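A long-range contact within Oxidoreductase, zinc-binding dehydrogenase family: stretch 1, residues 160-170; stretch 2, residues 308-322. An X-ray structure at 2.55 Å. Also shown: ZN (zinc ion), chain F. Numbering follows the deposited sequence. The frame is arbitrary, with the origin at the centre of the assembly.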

# COMPACT_ATOMS: atom_id res chain seq x y z
N GLU A 160 -26.57 2.22 -19.78
CA GLU A 160 -25.16 2.53 -19.61
C GLU A 160 -24.89 3.10 -18.23
O GLU A 160 -23.84 2.83 -17.63
CB GLU A 160 -24.70 3.51 -20.69
CG GLU A 160 -24.28 2.86 -21.99
CD GLU A 160 -23.69 3.86 -22.97
OE1 GLU A 160 -24.26 4.96 -23.10
OE2 GLU A 160 -22.66 3.54 -23.60
N ALA A 161 -25.82 3.89 -17.70
CA ALA A 161 -25.62 4.53 -16.40
C ALA A 161 -25.72 3.52 -15.26
O ALA A 161 -25.05 3.69 -14.23
CB ALA A 161 -26.63 5.65 -16.20
N ALA A 162 -26.54 2.48 -15.41
CA ALA A 162 -26.75 1.50 -14.35
C ALA A 162 -25.57 0.56 -14.17
O ALA A 162 -25.66 -0.36 -13.35
CB ALA A 162 -28.01 0.69 -14.64
N THR A 163 -24.47 0.73 -14.92
CA THR A 163 -23.30 -0.12 -14.77
C THR A 163 -22.03 0.71 -14.60
O THR A 163 -20.92 0.18 -14.79
CB THR A 163 -23.15 -1.05 -15.98
OG1 THR A 163 -23.00 -0.28 -17.18
CG2 THR A 163 -24.38 -1.95 -16.11
N VAL A 164 -22.15 1.98 -14.22
CA VAL A 164 -21.00 2.86 -14.15
C VAL A 164 -20.30 2.73 -12.80
O VAL A 164 -19.07 2.74 -12.72
CB VAL A 164 -21.44 4.32 -14.41
CG1 VAL A 164 -20.28 5.28 -14.27
CG2 VAL A 164 -22.06 4.43 -15.79
N CYS A 165 -21.07 2.60 -11.72
CA CYS A 165 -20.50 2.65 -10.38
C CYS A 165 -19.45 1.56 -10.17
O CYS A 165 -18.33 1.83 -9.73
CB CYS A 165 -21.60 2.54 -9.33
SG CYS A 165 -21.07 2.97 -7.65
N CYS A 166 -19.80 0.32 -10.50
CA CYS A 166 -18.93 -0.82 -10.23
C CYS A 166 -17.88 -1.04 -11.31
O CYS A 166 -17.19 -2.07 -11.27
CB CYS A 166 -19.77 -2.09 -10.06
SG CYS A 166 -20.98 -1.96 -8.74
N THR A 167 -17.75 -0.12 -12.26
CA THR A 167 -16.70 -0.23 -13.27
C THR A 167 -15.95 1.09 -13.38
O THR A 167 -14.85 1.23 -12.85
CB THR A 167 -17.30 -0.62 -14.63
OG1 THR A 167 -18.31 0.33 -15.00
CG2 THR A 167 -17.91 -2.01 -14.55
N THR A 168 -16.55 2.07 -14.07
CA THR A 168 -15.91 3.38 -14.19
C THR A 168 -15.83 4.09 -12.84
O THR A 168 -14.86 4.81 -12.58
CB THR A 168 -16.66 4.24 -15.20
OG1 THR A 168 -16.76 3.54 -16.45
CG2 THR A 168 -15.94 5.57 -15.42
N GLY A 169 -16.83 3.90 -11.98
CA GLY A 169 -16.76 4.47 -10.65
C GLY A 169 -15.56 3.95 -9.88
O GLY A 169 -14.80 4.72 -9.28
N THR A 170 -15.37 2.63 -9.89
CA THR A 170 -14.20 2.04 -9.24
C THR A 170 -12.91 2.50 -9.91
O THR A 170 -11.90 2.73 -9.24
CB THR A 170 -14.30 0.52 -9.26
OG1 THR A 170 -15.53 0.11 -8.64
CG2 THR A 170 -13.13 -0.12 -8.53
N ALA A 308 -14.55 0.57 -2.82
CA ALA A 308 -15.80 1.31 -2.92
C ALA A 308 -15.67 2.56 -3.78
O ALA A 308 -14.61 2.82 -4.37
CB ALA A 308 -16.31 1.68 -1.53
N THR A 309 -16.75 3.34 -3.86
CA THR A 309 -16.79 4.55 -4.67
C THR A 309 -17.50 5.64 -3.87
O THR A 309 -18.44 5.35 -3.12
CB THR A 309 -17.52 4.31 -6.00
OG1 THR A 309 -16.92 3.21 -6.69
CG2 THR A 309 -17.46 5.55 -6.88
N THR A 310 -17.05 6.88 -4.03
CA THR A 310 -17.62 8.01 -3.32
C THR A 310 -18.65 8.73 -4.19
O THR A 310 -18.76 8.50 -5.40
CB THR A 310 -16.53 8.99 -2.89
OG1 THR A 310 -15.92 9.58 -4.04
CG2 THR A 310 -15.47 8.29 -2.06
N GLN A 311 -19.41 9.61 -3.55
CA GLN A 311 -20.44 10.37 -4.26
C GLN A 311 -19.81 11.25 -5.34
O GLN A 311 -20.38 11.42 -6.42
CB GLN A 311 -21.24 11.21 -3.27
CG GLN A 311 -22.55 11.74 -3.81
CD GLN A 311 -23.39 12.40 -2.73
OE1 GLN A 311 -22.87 13.08 -1.84
NE2 GLN A 311 -24.70 12.20 -2.80
N ALA A 312 -18.63 11.81 -5.05
CA ALA A 312 -17.96 12.65 -6.04
C ALA A 312 -17.41 11.82 -7.19
O ALA A 312 -17.50 12.22 -8.35
CB ALA A 312 -16.84 13.45 -5.37
N GLU A 313 -16.82 10.66 -6.87
CA GLU A 313 -16.24 9.82 -7.92
C GLU A 313 -17.31 9.32 -8.87
O GLU A 313 -17.08 9.23 -10.08
CB GLU A 313 -15.49 8.65 -7.28
CG GLU A 313 -14.28 9.07 -6.47
CD GLU A 313 -13.87 8.02 -5.45
OE1 GLU A 313 -14.56 6.98 -5.35
OE2 GLU A 313 -12.87 8.24 -4.74
N LEU A 314 -18.48 8.96 -8.35
CA LEU A 314 -19.56 8.50 -9.22
C LEU A 314 -20.06 9.63 -10.11
O LEU A 314 -20.30 9.42 -11.30
CB LEU A 314 -20.71 7.93 -8.38
CG LEU A 314 -21.93 7.45 -9.18
CD1 LEU A 314 -21.54 6.41 -10.22
CD2 LEU A 314 -23.01 6.91 -8.26
N ASP A 315 -20.23 10.83 -9.55
CA ASP A 315 -20.60 11.98 -10.37
C ASP A 315 -19.60 12.17 -11.50
O ASP A 315 -19.99 12.44 -12.65
CB ASP A 315 -20.68 13.25 -9.51
CG ASP A 315 -21.91 13.28 -8.63
OD1 ASP A 315 -22.94 12.67 -9.00
OD2 ASP A 315 -21.85 13.92 -7.56
N GLU A 316 -18.31 12.03 -11.21
CA GLU A 316 -17.29 12.16 -12.24
C GLU A 316 -17.33 10.98 -13.21
O GLU A 316 -17.22 11.17 -14.43
CB GLU A 316 -15.91 12.27 -11.59
CG GLU A 316 -14.76 12.44 -12.58
CD GLU A 316 -14.86 13.71 -13.39
OE1 GLU A 316 -15.72 14.56 -13.08
OE2 GLU A 316 -14.08 13.87 -14.36
N ALA A 317 -17.48 9.76 -12.69
CA ALA A 317 -17.56 8.59 -13.55
C ALA A 317 -18.75 8.69 -14.50
O ALA A 317 -18.62 8.44 -15.70
CB ALA A 317 -17.65 7.32 -12.70
N LEU A 318 -19.92 9.04 -13.97
CA LEU A 318 -21.09 9.22 -14.82
C LEU A 318 -20.84 10.28 -15.88
O LEU A 318 -21.27 10.14 -17.03
CB LEU A 318 -22.30 9.59 -13.96
CG LEU A 318 -22.78 8.50 -13.00
CD1 LEU A 318 -23.77 9.07 -11.99
CD2 LEU A 318 -23.41 7.35 -13.77
N ARG A 319 -20.14 11.36 -15.51
CA ARG A 319 -19.83 12.40 -16.48
C ARG A 319 -18.91 11.88 -17.58
O ARG A 319 -19.08 12.22 -18.76
CB ARG A 319 -19.19 13.60 -15.78
CG ARG A 319 -19.06 14.83 -16.66
CD ARG A 319 -18.20 15.90 -16.01
NE ARG A 319 -16.82 15.45 -15.83
CZ ARG A 319 -15.92 15.36 -16.80
NH1 ARG A 319 -16.25 15.68 -18.05
NH2 ARG A 319 -14.69 14.95 -16.53
N LEU A 320 -17.93 11.05 -17.22
CA LEU A 320 -17.00 10.52 -18.21
C LEU A 320 -17.70 9.63 -19.23
O LEU A 320 -17.31 9.60 -20.40
CB LEU A 320 -15.88 9.75 -17.51
CG LEU A 320 -14.89 10.62 -16.72
CD1 LEU A 320 -14.02 9.75 -15.83
CD2 LEU A 320 -14.03 11.45 -17.66
N THR A 321 -18.74 8.90 -18.80
CA THR A 321 -19.45 8.04 -19.74
C THR A 321 -20.31 8.86 -20.69
O THR A 321 -20.41 8.54 -21.88
CB THR A 321 -20.32 7.04 -18.97
OG1 THR A 321 -19.53 6.39 -17.97
CG2 THR A 321 -20.88 5.99 -19.93
N ALA A 322 -20.94 9.93 -20.19
CA ALA A 322 -21.78 10.76 -21.05
C ALA A 322 -20.94 11.48 -22.10
O ALA A 322 -21.40 11.68 -23.23
CB ALA A 322 -22.56 11.76 -20.20
ZN ZN F . -20.92 -3.97 -7.57

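The centre of the contact is apolar and is organised around V164 and A317, whose CA-to-CB bonds each point toward the opposing stretch. V164 CG1 lies 3.7 Å from A317 CB, and V164 CB lies 3.7 Å from L318 CD2. L314 and L318 set out sideways from their helix, but their ends come nearer: L314 CD1 approaches C165 CB at 4.0 Å and V164 CG1 at 4.4 Å, while L318 CD2 also reaches A161 CB at 4.4 Å. V164 is thus met by L314, A317, L318 and T321, from successive turns of helix 311-322.

The backbones come close where G169 meets A317. Their CA atoms are 5.1 Å apart, and A317 CB packs 3.6 Å from G169 N and 3.7 Å from T168 CG2. An ideal CB on G169 would sit only 2.4 Å from C165 O, within its own stretch, and a tight 3.4 Å from T309 CG2 across the contact. Here the helix of stretch 1 makes a wider pi-type turn, in which G169 N donates to V164 O at 2.6 Å. The two helix axes cross at 96°, approaching to 8.4 Å.

Towards the edges, threonines replace the aliphatic side chains, yet no hydrogen bond spans the stretches. T309 OG1 lies 3.5 Å from G169 C and 3.6 Å from T170 N, an amide already engaged in a weak bond to C165 O. T321 OG1 packs 3.9 Å from V164 CG2, and its hydroxyl donates to A317 O at 3.2 Å within its own helix. Just beyond T309, T310 caps that helix: E313 N donates to T310 OG1 at 3.2 Å, and T310 N returns a bond to E313 OE1 at 2.8 Å. On stretch 1, C166 points away from the contact, and its SG binds zinc at 2.3 Å.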